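Local coordinates for protein LST4 (Kluyveromyces lactis, PDB 4ZY8), which is probably involved in extracellular amino acid uptake and required for protein trafficking from the Golgi to the plasma membrane, seen here as its longin domain, at residues 153-156 / 157-161; 123-126 / 127-131. All coordinates share one frame; numbering follows the deposited sequence.

How the interactions relate
Both interactions are short stretches of long helices, held by i to i+4 contacts, in the longin domain, the DENN-family module that this fragment of LST4 represents. Interaction 2 (123-131, on helix 114-134) comes first along the chain, and interaction 1 (153-161) lies on the next helix, 150-166. Their centres are about 12 Å apart, and the stretches 123-131 and 153-161 run roughly antiparallel. The helices meet at C124, whose SG sits 3.7 Å from CG2 of T158 and 3.8 Å from CG1 of V155, while V155 also packs on L128. Both helices reach I98 of strand 95-103, the central strand of the five-stranded antiparallel sheet, so the two contacts belong to one helical layer packed against the sheet.

Interaction 1: residues 153-156 / 157-161; sequences AAVL and QTFQR
The ring of F159 presents an edge to the carbonyl of V155 one turn earlier: CD2 lies 3.3 Å from V155 O, which is close to the ring plane. Beside it, V155 CG1 touches CD2 at 4.2 Å. This is an i to i+4 contact on helix 150-166, the last helix of the longin domain, and its inner face is apolar: F159 packs on L13, I98 and C100 of the sheet and on L121 of helix 114-134. V155 O also accepts the backbone N-H of F159 at 3.2 Å.

L156 and Q160 meet nearer the solvent, both touching H34 of strand 29-35. Q160 has CG anti to its carbonyl carbon (chi1 -74°), which sends the otherwise extended chain back toward the previous turn, CG lying 3.3 Å from L156 O. Its carboxamide thus comes against the leucine branch point, CD lying 3.7 Å from L156 CG, and the two chains slant across each other. Around the helix, T158 N donates to A154 O at 2.9 Å. A water gives this same oxygen a second hydrogen bond at 2.9 Å and bonds to T158 OG1 at 3.1 Å, bridging backbone and hydroxyl.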
loop_
_atom_site.group_PDB
_atom_site.type_symbol
_atom_site.label_atom_id
_atom_site.label_comp_id
_atom_site.label_asym_id
_atom_site.label_seq_id
_atom_site.Cartn_x
_atom_site.Cartn_y
_atom_site.Cartn_z
ATOM N N ALA A 153 3.286 -8.292 -9.458
ATOM C CA ALA A 153 4.174 -7.538 -10.324
ATOM C C ALA A 153 3.432 -6.375 -10.998
ATOM O O ALA A 153 4.002 -5.293 -11.174
ATOM C CB ALA A 153 4.793 -8.437 -11.380
ATOM N N ALA A 154 2.176 -6.596 -11.386
ATOM C CA ALA A 154 1.384 -5.539 -12.018
ATOM C C ALA A 154 1.213 -4.335 -11.073
ATOM O O ALA A 154 1.246 -3.182 -11.520
ATOM C CB ALA A 154 0.018 -6.072 -12.449
ATOM N N VAL A 155 1.012 -4.603 -9.780
ATOM C CA VAL A 155 0.910 -3.522 -8.797
ATOM C C VAL A 155 2.220 -2.725 -8.675
ATOM O O VAL A 155 2.212 -1.484 -8.627
ATOM C CB VAL A 155 0.490 -4.045 -7.428
ATOM C CG1 VAL A 155 0.547 -2.904 -6.392
ATOM C CG2 VAL A 155 -0.949 -4.626 -7.524
ATOM N N LEU A 156 3.340 -3.435 -8.610
ATOM C CA LEU A 156 4.647 -2.770 -8.567
ATOM C C LEU A 156 4.823 -1.897 -9.804
ATOM O O LEU A 156 5.318 -0.771 -9.733
ATOM C CB LEU A 156 5.786 -3.811 -8.474
ATOM C CG LEU A 156 7.232 -3.300 -8.513
ATOM C CD1 LEU A 156 7.490 -2.229 -7.447
ATOM C CD2 LEU A 156 8.217 -4.496 -8.337
ATOM N N GLN A 157 4.430 -2.421 -10.929
ATOM C CA GLN A 157 4.575 -1.708 -12.152
ATOM C C GLN A 157 3.701 -0.462 -12.232
ATOM O O GLN A 157 4.107 0.536 -12.715
ATOM C CB GLN A 157 4.359 -2.611 -13.326
ATOM C CG GLN A 157 4.777 -1.986 -14.618
ATOM C CD GLN A 157 4.510 -2.873 -15.802
ATOM O OE1 GLN A 157 4.855 -4.038 -15.796
ATOM N NE2 GLN A 157 3.895 -2.326 -16.809
ATOM N N THR A 158 2.511 -0.535 -11.693
ATOM C CA THR A 158 1.650 0.651 -11.610
ATOM C C THR A 158 2.288 1.753 -10.764
ATOM O O THR A 158 2.151 2.934 -11.084
ATOM C CB THR A 158 0.238 0.280 -11.068
ATOM O OG1 THR A 158 -0.462 -0.405 -12.110
ATOM C CG2 THR A 158 -0.573 1.522 -10.743
ATOM N N PHE A 159 2.982 1.386 -9.687
ATOM C CA PHE A 159 3.712 2.381 -8.902
ATOM C C PHE A 159 4.912 2.949 -9.670
ATOM O O PHE A 159 5.141 4.154 -9.674
ATOM C CB PHE A 159 4.164 1.774 -7.562
ATOM C CG PHE A 159 3.128 1.902 -6.486
ATOM C CD1 PHE A 159 3.201 2.937 -5.553
ATOM C CD2 PHE A 159 2.044 1.030 -6.442
ATOM C CE1 PHE A 159 2.229 3.077 -4.551
ATOM C CE2 PHE A 159 1.047 1.165 -5.434
ATOM C CZ PHE A 159 1.167 2.186 -4.488
ATOM N N GLN A 160 5.666 2.073 -10.322
ATOM C CA GLN A 160 6.866 2.485 -11.053
ATOM C C GLN A 160 6.537 3.380 -12.235
ATOM O O GLN A 160 7.212 4.370 -12.479
ATOM C CB GLN A 160 7.601 1.250 -11.549
ATOM C CG GLN A 160 8.321 0.493 -10.440
ATOM C CD GLN A 160 8.741 -0.898 -10.889
ATOM O OE1 GLN A 160 8.057 -1.528 -11.705
ATOM N NE2 GLN A 160 9.869 -1.379 -10.369
ATOM N N ARG A 161 5.472 3.036 -12.945
ATOM C CA ARG A 161 5.158 3.707 -14.206
ATOM C C ARG A 161 4.108 4.810 -14.098
ATOM O O ARG A 161 4.152 5.767 -14.868
ATOM C CB ARG A 161 4.685 2.667 -15.230
HETATM O O HOH W 1 0.474 -2.504 -14.233
#

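Interaction 2: residues 123-126 / 127-131; sequences QCEN and TLLKY
E125 and L129 lie alongside each other one turn apart on helix 114-134, their side chains pointing the same way, with E125 CG 4.0 Å from L129 CD1. The glutamate reaches this position because CG stands opposite its backbone N (chi1 173°) and the chain runs on extended. L129 lays its CG over the carbonyl of the preceding turn, 3.3 Å from E125 O. Both side chains rest on F86 of strand 79-87, and the carboxylate turns OE1 away from the leucine to a salt bridge with R84, so an apolar stem and a charged end share one side of the helix.

T127 turns its hydroxyl back along the helix instead. OG1 donates to Q123 O at 3.0 Å, approaching from 42° above the carbonyl plane, whereas the backbone N of T127 reaches the same oxygen at 2.9 Å with a smaller tilt of 17°. Two donors from one residue therefore grip a single carbonyl. A valine here lacks the hydroxyl, and Q123 O would probably lose the second of its two bonds and keep just the backbone N-H of this position.

On the buried side, L128 leans over the preceding turn, its CG 3.5 Å from C124 O, and both residues pack on I98. T127 and C124 also meet helix 150-166, through E151 and through V155 and T158. This is the amphipathic pattern of a longin-domain helix that packs on the antiparallel sheet beside helix 150-166.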
loop_
_atom_site.group_PDB
_atom_site.type_symbol
_atom_site.label_atom_id
_atom_site.label_comp_id
_atom_site.label_asym_id
_atom_site.label_seq_id
_atom_site.Cartn_x
_atom_site.Cartn_y
_atom_site.Cartn_z
ATOM N N GLN A 123 -7.224 0.379 -9.073
ATOM C CA GLN A 123 -6.833 -0.679 -10.010
ATOM C C GLN A 123 -5.950 -1.704 -9.270
ATOM O O GLN A 123 -6.147 -2.908 -9.409
ATOM C CB GLN A 123 -6.055 -0.116 -11.212
ATOM C CG GLN A 123 -6.686 1.087 -11.920
ATOM C CD GLN A 123 -5.877 1.508 -13.159
ATOM O OE1 GLN A 123 -4.672 1.246 -13.252
ATOM N NE2 GLN A 123 -6.510 2.236 -14.053
ATOM N N CYS A 124 -5.007 -1.218 -8.460
ATOM C CA CYS A 124 -4.135 -2.129 -7.674
ATOM C C CYS A 124 -4.944 -3.033 -6.746
ATOM O O CYS A 124 -4.684 -4.246 -6.649
ATOM C CB CYS A 124 -3.122 -1.333 -6.859
ATOM S SG CYS A 124 -1.913 -0.430 -7.896
ATOM N N GLU A 125 -5.922 -2.439 -6.066
ATOM C CA GLU A 125 -6.839 -3.187 -5.212
ATOM C C GLU A 125 -7.611 -4.234 -6.031
ATOM O O GLU A 125 -7.669 -5.384 -5.623
ATOM C CB GLU A 125 -7.803 -2.237 -4.473
ATOM C CG GLU A 125 -8.899 -2.941 -3.682
ATOM C CD GLU A 125 -9.862 -1.957 -3.001
ATOM O OE1 GLU A 125 -9.431 -0.844 -2.632
ATOM O OE2 GLU A 125 -11.056 -2.296 -2.854
ATOM N N ASN A 126 -8.183 -3.857 -7.182
ATOM C CA ASN A 126 -8.848 -4.838 -8.068
ATOM C C ASN A 126 -7.942 -5.999 -8.463
ATOM O O ASN A 126 -8.391 -7.135 -8.602
ATOM C CB ASN A 126 -9.306 -4.217 -9.414
ATOM C CG ASN A 126 -10.421 -3.201 -9.254
ATOM O OD1 ASN A 126 -11.153 -3.218 -8.264
ATOM N ND2 ASN A 126 -10.592 -2.344 -10.274
ATOM N N THR A 127 -6.669 -5.690 -8.698
ATOM C CA THR A 127 -5.727 -6.692 -9.204
ATOM C C THR A 127 -5.436 -7.781 -8.155
ATOM O O THR A 127 -5.462 -8.990 -8.448
ATOM C CB THR A 127 -4.426 -6.017 -9.662
ATOM O OG1 THR A 127 -4.712 -5.155 -10.773
ATOM C CG2 THR A 127 -3.388 -7.068 -10.109
ATOM N N LEU A 128 -5.168 -7.339 -6.941
ATOM C CA LEU A 128 -4.887 -8.257 -5.839
ATOM C C LEU A 128 -6.140 -9.081 -5.484
ATOM O O LEU A 128 -6.041 -10.265 -5.161
ATOM C CB LEU A 128 -4.377 -7.491 -4.630
ATOM C CG LEU A 128 -3.024 -6.787 -4.814
ATOM C CD1 LEU A 128 -2.588 -6.061 -3.543
ATOM C CD2 LEU A 128 -1.913 -7.730 -5.308
ATOM N N LEU A 129 -7.318 -8.455 -5.550
ATOM C CA LEU A 129 -8.561 -9.182 -5.281
ATOM C C LEU A 129 -8.823 -10.270 -6.314
ATOM O O LEU A 129 -9.296 -11.347 -5.975
ATOM C CB LEU A 129 -9.763 -8.223 -5.225
ATOM C CG LEU A 129 -9.779 -7.312 -3.993
ATOM C CD1 LEU A 129 -10.953 -6.312 -4.046
ATOM C CD2 LEU A 129 -9.828 -8.175 -2.722
ATOM N N LYS A 130 -8.484 -10.004 -7.567
ATOM C CA LYS A 130 -8.639 -11.003 -8.620
ATOM C C LYS A 130 -7.716 -12.202 -8.430
ATOM O O LYS A 130 -8.071 -13.324 -8.819
ATOM C CB LYS A 130 -8.420 -10.373 -9.997
ATOM C CG LYS A 130 -9.612 -9.558 -10.457
ATOM C CD LYS A 130 -10.737 -10.488 -10.902
ATOM C CE LYS A 130 -11.949 -9.712 -11.383
ATOM N NZ LYS A 130 -13.175 -10.575 -11.365
ATOM N N TYR A 131 -6.530 -11.976 -7.885
ATOM C CA TYR A 131 -5.628 -13.051 -7.533
ATOM C C TYR A 131 -6.291 -13.966 -6.535
ATOM O O TYR A 131 -6.235 -15.152 -6.664
ATOM C CB TYR A 131 -4.298 -12.547 -6.970
ATOM C CG TYR A 131 -3.466 -13.661 -6.398
ATOM C CD1 TYR A 131 -2.568 -14.343 -7.171
ATOM C CD2 TYR A 131 -3.667 -14.089 -5.119
ATOM C CE1 TYR A 131 -1.846 -15.387 -6.658
ATOM C CE2 TYR A 131 -2.951 -15.113 -4.599
ATOM C CZ TYR A 131 -2.046 -15.758 -5.377
ATOM O OH TYR A 131 -1.345 -16.771 -4.863
#